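Local coordinates for leucine aminopeptidase 2 (Saccharomyces cerevisiae, PDB 2XPZ), which acts as a zinc-dependent aminopeptidase that preferentially cleaves di- and tripeptides, and shows low epoxide hydrolase activity in vitro, at residues Q128-K133 / V268-Y273; S144-I149 / Y205-A210. All coordinates share one frame; numbering follows the deposited sequence.

How the contacts relate
Both contacts use one antiparallel four-stranded sheet of the N-terminal region. Contact 1 sits at the outermost strand, 127-130, which faces a loop of the peptidase domain. Contact 2 lies farther in, where strands 141-144 and 209-211 pair. Along the chain, contact 2 is nested inside the loop closed by contact 1. Their centres are 16 Å apart. They touch where Y273 CG packs 4.0 Å from Q145 NE2. Both of these residues belong to the substrate site. Contact 2 comes nearer the catalytic metal: the side chain of E147 is about 6 Å from the zinc ion, whereas that of Y271 in contact 1 is about 11 Å away.

Contact 1: residues Q128-K133 / V268-Y273; sequences QWLNSK and VDSYPY
L130 and Q128, on edge strand 127-130 of the N-terminal four-stranded sheet, face V268, S270 and Y273 in the peptidase-domain loop between strands 264-266 and 282-284. P272 and Y273, farther along the loop, belong to the substrate site. The loop has a type I beta turn from V268 to Y271, closed by a hydrogen bond from Y271 N to V268 O (3.1 Å). This turn presents V268 and S270 to the strand. L130 straddles the serine hydroxyl: CD1 and CD2 both lie 3.5 Å from S270 OG. With OG swung away from the backbone nitrogen (chi1 162°), the hydroxyl is turned to the two leucine methyls. L130 CD1 also meets V268 CG2 tip to tip, but the modelled separation is too short to be trusted. At the other end, Q128 crosses the Y273 side chain at about a right angle. Its amide plane is turned 60° from the ring. The amide oxygen is hydrogen-bonded elsewhere, to H619. Q128 NE2 comes within 3.2 Å of Y273 OH, but the angle is poor for a hydrogen bond, and none joins the two segments. Q128 CG lies at the ring edge, near the ring plane and 4.0 Å from Y273 CE2.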
loop_
_atom_site.group_PDB
_atom_site.type_symbol
_atom_site.label_atom_id
_atom_site.label_comp_id
_atom_site.label_asym_id
_atom_site.label_seq_id
_atom_site.Cartn_x
_atom_site.Cartn_y
_atom_site.Cartn_z
ATOM N N GLN A 128 5.974 14.728 1.989
ATOM C CA GLN A 128 6.086 14.575 3.436
ATOM C C GLN A 128 7.477 14.987 3.878
ATOM O O GLN A 128 8.467 14.419 3.431
ATOM C CB GLN A 128 5.856 13.120 3.854
ATOM C CG GLN A 128 4.532 12.548 3.455
ATOM C CD GLN A 128 3.408 13.398 3.946
ATOM O OE1 GLN A 128 3.536 14.096 4.954
ATOM N NE2 GLN A 128 2.291 13.361 3.237
ATOM N N TRP A 129 7.557 15.974 4.759
ATOM C CA TRP A 129 8.855 16.451 5.198
ATOM C C TRP A 129 9.105 16.013 6.624
ATOM O O TRP A 129 8.231 16.094 7.488
ATOM C CB TRP A 129 8.969 17.970 5.063
ATOM C CG TRP A 129 8.814 18.432 3.655
ATOM C CD1 TRP A 129 7.647 18.686 3.004
ATOM C CD2 TRP A 129 9.864 18.687 2.714
ATOM N NE1 TRP A 129 7.901 19.077 1.715
ATOM C CE2 TRP A 129 9.254 19.088 1.511
ATOM C CE3 TRP A 129 11.258 18.617 2.772
ATOM C CZ2 TRP A 129 9.994 19.419 0.376
ATOM C CZ3 TRP A 129 11.987 18.949 1.639
ATOM C CH2 TRP A 129 11.355 19.344 0.461
ATOM N N LEU A 130 10.311 15.523 6.854
ATOM C CA LEU A 130 10.755 15.156 8.185
ATOM C C LEU A 130 11.985 15.981 8.491
ATOM O O LEU A 130 12.862 16.104 7.649
ATOM C CB LEU A 130 11.056 13.652 8.230
ATOM C CG LEU A 130 9.824 12.818 7.841
ATOM C CD1 LEU A 130 10.145 11.354 7.853
ATOM C CD2 LEU A 130 8.672 13.132 8.783
ATOM N N ASN A 131 12.040 16.579 9.674
ATOM C CA ASN A 131 13.244 17.306 10.072
ATOM C C ASN A 131 14.323 16.335 10.580
ATOM O O ASN A 131 14.219 15.124 10.391
ATOM C CB ASN A 131 12.926 18.410 11.086
ATOM C CG ASN A 131 12.325 17.869 12.349
ATOM O OD1 ASN A 131 12.748 16.829 12.823
ATOM N ND2 ASN A 131 11.305 18.549 12.885
ATOM N N SER A 132 15.355 16.857 11.218
ATOM C CA SER A 132 16.519 16.055 11.589
ATOM C C SER A 132 16.323 15.281 12.916
ATOM O O SER A 132 17.084 14.352 13.239
ATOM C CB SER A 132 17.721 16.989 11.697
ATOM O OG SER A 132 18.901 16.277 11.945
ATOM N N LYS A 133 15.303 15.672 13.676
ATOM C CA LYS A 133 14.906 14.998 14.907
ATOM C C LYS A 133 14.078 13.755 14.569
ATOM O O LYS A 133 13.898 12.862 15.406
ATOM C CB LYS A 133 14.066 15.965 15.746
ATOM C CG LYS A 133 14.704 16.444 17.048
ATOM C CD LYS A 133 13.694 17.174 17.935
ATOM C CE LYS A 133 13.016 18.330 17.202
ATOM N NZ LYS A 133 11.902 18.937 17.992
ATOM N N VAL A 268 12.565 6.367 6.286
ATOM C CA VAL A 268 13.056 6.713 7.598
ATOM C C VAL A 268 12.138 6.106 8.632
ATOM O O VAL A 268 11.018 5.724 8.316
ATOM C CB VAL A 268 13.175 8.218 7.826
ATOM C CG1 VAL A 268 14.435 8.701 7.171
ATOM C CG2 VAL A 268 11.974 8.949 7.284
ATOM N N ASP A 269 12.619 6.034 9.870
ATOM C CA ASP A 269 11.890 5.394 10.974
ATOM C C ASP A 269 10.538 6.070 11.314
ATOM O O ASP A 269 9.692 5.492 12.008
ATOM C CB ASP A 269 12.731 5.369 12.258
ATOM C CG ASP A 269 13.947 4.449 12.171
ATOM O OD1 ASP A 269 13.794 3.202 12.344
ATOM O OD2 ASP A 269 15.059 4.996 11.930
ATOM N N SER A 270 10.360 7.289 10.835
ATOM C CA SER A 270 9.323 8.221 11.239
ATOM C C SER A 270 8.229 8.165 10.186
ATOM O O SER A 270 7.170 8.808 10.300
ATOM C CB SER A 270 10.027 9.565 11.225
ATOM O OG SER A 270 9.187 10.661 11.182
ATOM N N TYR A 271 8.536 7.384 9.155
ATOM C CA TYR A 271 7.644 7.014 8.065
ATOM C C TYR A 271 6.411 6.352 8.617
ATOM O O TYR A 271 6.493 5.318 9.265
ATOM C CB TYR A 271 8.398 6.073 7.121
ATOM C CG TYR A 271 7.634 5.648 5.868
ATOM C CD1 TYR A 271 7.495 6.507 4.789
ATOM C CD2 TYR A 271 7.048 4.382 5.767
ATOM C CE1 TYR A 271 6.791 6.120 3.638
ATOM C CE2 TYR A 271 6.344 3.987 4.621
ATOM C CZ TYR A 271 6.216 4.857 3.557
ATOM O OH TYR A 271 5.526 4.469 2.416
ATOM N N PRO A 272 5.257 6.981 8.419
ATOM C CA PRO A 272 4.121 6.511 9.204
ATOM C C PRO A 272 3.273 5.523 8.430
ATOM O O PRO A 272 2.374 4.899 8.998
ATOM C CB PRO A 272 3.325 7.788 9.450
ATOM C CG PRO A 272 3.847 8.797 8.432
ATOM C CD PRO A 272 4.905 8.137 7.591
ATOM N N TYR A 273 3.574 5.375 7.147
ATOM C CA TYR A 273 2.733 4.599 6.245
ATOM C C TYR A 273 3.138 3.133 6.220
ATOM O O TYR A 273 3.928 2.689 7.050
ATOM C CB TYR A 273 2.786 5.203 4.841
ATOM C CG TYR A 273 2.433 6.674 4.815
ATOM C CD1 TYR A 273 1.113 7.087 4.931
ATOM C CD2 TYR A 273 3.416 7.644 4.686
ATOM C CE1 TYR A 273 0.780 8.423 4.915
ATOM C CE2 TYR A 273 3.095 8.987 4.672
ATOM C CZ TYR A 273 1.772 9.370 4.785
ATOM O OH TYR A 273 1.434 10.704 4.769
#

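Contact 2: residues S144-I149 / Y205-A210; sequences SQLEAI and YLIGIA
E147, in the loop that follows strand 141-144 of the four-stranded antiparallel sheet, lies alongside Y205; the loop supplies Q145, L146 and E147 to the substrate site. The E147 side chain runs along one side of the tyrosine. Its CB is 4.0 Å from Y205 CD1. CG stays beside that same ring atom. CD sits beside the CD1-CE1 bond of Y205, 4.1 Å from each of these atoms. At the tip, OE2 comes to 3.5 Å from Y205 CE1. CG is anti to the backbone nitrogen (chi1 -162°) and the chain beyond it is extended, which carries the carboxylate along the ring. The carboxylate and ring planes are only 9° apart, but OE2 approaches the ring obliquely. The ring is held from outside as well: Y205 OH is hydrogen-bonded to N323, and W317 meets the ring edge-to-face. A cis peptide bond links E147 to A148, and A148 O sits near Y205 CB. The two segments run antiparallel. L146 lies side by side with I207, its CD2 3.7 Å from I207 CB. Where strands 141-144 and 209-211 pair, S144 N donates to I209 O (2.9 Å). S144 OG accepts from I209 N (3.1 Å, 164° at the hydrogen). A water bonded to this hydroxyl (2.6 Å from S144 OG) donates to I207 O at 2.7 Å.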
loop_
_atom_site.group_PDB
_atom_site.type_symbol
_atom_site.label_atom_id
_atom_site.label_comp_id
_atom_site.label_asym_id
_atom_site.label_seq_id
_atom_site.Cartn_x
_atom_site.Cartn_y
_atom_site.Cartn_z
ATOM N N SER A 144 7.614 11.467 -1.336
ATOM C CA SER A 144 6.269 11.749 -1.826
ATOM C C SER A 144 5.321 10.565 -1.612
ATOM O O SER A 144 5.725 9.400 -1.701
ATOM C CB SER A 144 6.303 12.132 -3.311
ATOM O OG SER A 144 6.573 10.995 -4.113
ATOM N N GLN A 145 4.061 10.883 -1.333
ATOM C CA GLN A 145 2.974 9.908 -1.317
ATOM C C GLN A 145 1.842 10.430 -2.216
ATOM O O GLN A 145 1.036 11.267 -1.804
ATOM C CB GLN A 145 2.458 9.721 0.117
ATOM C CG GLN A 145 1.168 8.942 0.229
ATOM C CD GLN A 145 1.364 7.491 -0.078
ATOM O OE1 GLN A 145 1.025 7.030 -1.166
ATOM N NE2 GLN A 145 1.942 6.756 0.870
ATOM N N LEU A 146 1.740 9.909 -3.427
ATOM C CA LEU A 146 0.931 10.582 -4.424
ATOM C C LEU A 146 -0.479 10.002 -4.592
ATOM O O LEU A 146 -1.420 10.725 -4.956
ATOM C CB LEU A 146 1.665 10.613 -5.773
ATOM C CG LEU A 146 2.434 11.900 -6.087
ATOM C CD1 LEU A 146 3.184 12.432 -4.867
ATOM C CD2 LEU A 146 3.376 11.708 -7.256
ATOM N N GLU A 147 -0.632 8.705 -4.361
ATOM C CA GLU A 147 -1.947 8.067 -4.442
ATOM C C GLU A 147 -2.913 8.675 -3.421
ATOM O O GLU A 147 -2.540 8.871 -2.261
ATOM C CB GLU A 147 -1.781 6.565 -4.197
ATOM C CG GLU A 147 -2.950 5.707 -4.666
ATOM C CD GLU A 147 -2.667 4.220 -4.616
ATOM O OE1 GLU A 147 -2.065 3.737 -3.649
ATOM O OE2 GLU A 147 -3.049 3.522 -5.568
ATOM N N ALA A 148 -4.145 8.977 -3.837
ATOM C CA ALA A 148 -4.639 8.680 -5.183
ATOM C C ALA A 148 -4.608 9.856 -6.161
ATOM O O ALA A 148 -4.308 9.663 -7.326
ATOM C CB ALA A 148 -6.049 8.100 -5.111
ATOM N N ILE A 149 -4.943 11.056 -5.693
ATOM C CA ILE A 149 -4.928 12.248 -6.532
ATOM C C ILE A 149 -4.068 13.348 -5.925
ATOM O O ILE A 149 -4.452 14.512 -5.911
ATOM C CB ILE A 149 -6.337 12.822 -6.753
ATOM C CG1 ILE A 149 -6.959 13.243 -5.422
ATOM C CG2 ILE A 149 -7.208 11.833 -7.481
ATOM C CD1 ILE A 149 -8.164 14.129 -5.575
ATOM N N TYR A 205 0.344 9.087 -10.265
ATOM C CA TYR A 205 0.252 8.683 -8.861
ATOM C C TYR A 205 1.360 7.691 -8.514
ATOM O O TYR A 205 1.647 7.465 -7.337
ATOM C CB TYR A 205 -1.137 8.108 -8.496
ATOM C CG TYR A 205 -1.346 6.649 -8.860
ATOM C CD1 TYR A 205 -0.926 5.623 -8.017
ATOM C CD2 TYR A 205 -1.962 6.297 -10.048
ATOM C CE1 TYR A 205 -1.118 4.299 -8.365
ATOM C CE2 TYR A 205 -2.156 4.982 -10.390
ATOM C CZ TYR A 205 -1.739 4.002 -9.553
ATOM O OH TYR A 205 -1.935 2.720 -9.941
ATOM N N LEU A 206 1.986 7.099 -9.533
ATOM C CA LEU A 206 3.088 6.171 -9.294
ATOM C C LEU A 206 4.422 6.892 -9.240
ATOM O O LEU A 206 5.420 6.310 -8.846
ATOM C CB LEU A 206 3.132 5.069 -10.350
ATOM C CG LEU A 206 2.109 3.946 -10.216
ATOM C CD1 LEU A 206 2.383 2.903 -11.267
ATOM C CD2 LEU A 206 2.176 3.344 -8.820
ATOM N N ILE A 207 4.437 8.152 -9.659
ATOM C CA ILE A 207 5.625 8.988 -9.543
ATOM C C ILE A 207 6.036 9.045 -8.081
ATOM O O ILE A 207 5.241 9.349 -7.202
ATOM C CB ILE A 207 5.389 10.415 -10.118
ATOM C CG1 ILE A 207 5.409 10.379 -11.634
ATOM C CG2 ILE A 207 6.474 11.380 -9.671
ATOM C CD1 ILE A 207 6.783 10.153 -12.175
ATOM N N GLY A 208 7.284 8.718 -7.808
ATOM C CA GLY A 208 7.728 8.694 -6.436
ATOM C C GLY A 208 9.096 9.301 -6.349
ATOM O O GLY A 208 9.969 8.982 -7.139
ATOM N N ILE A 209 9.275 10.191 -5.388
ATOM C CA ILE A 209 10.561 10.813 -5.147
ATOM C C ILE A 209 10.893 10.685 -3.656
ATOM O O ILE A 209 10.016 10.772 -2.805
ATOM C CB ILE A 209 10.553 12.301 -5.603
ATOM C CG1 ILE A 209 9.813 12.441 -6.942
ATOM C CG2 ILE A 209 11.981 12.850 -5.697
ATOM C CD1 ILE A 209 9.530 13.857 -7.376
ATOM N N ALA A 210 12.158 10.433 -3.347
ATOM C CA ALA A 210 12.638 10.506 -1.977
ATOM C C ALA A 210 14.043 11.079 -1.990
ATOM O O ALA A 210 14.852 10.751 -2.851
ATOM C CB ALA A 210 12.617 9.130 -1.296
HETATM O O HOH W 1 4.999 8.935 -4.588
#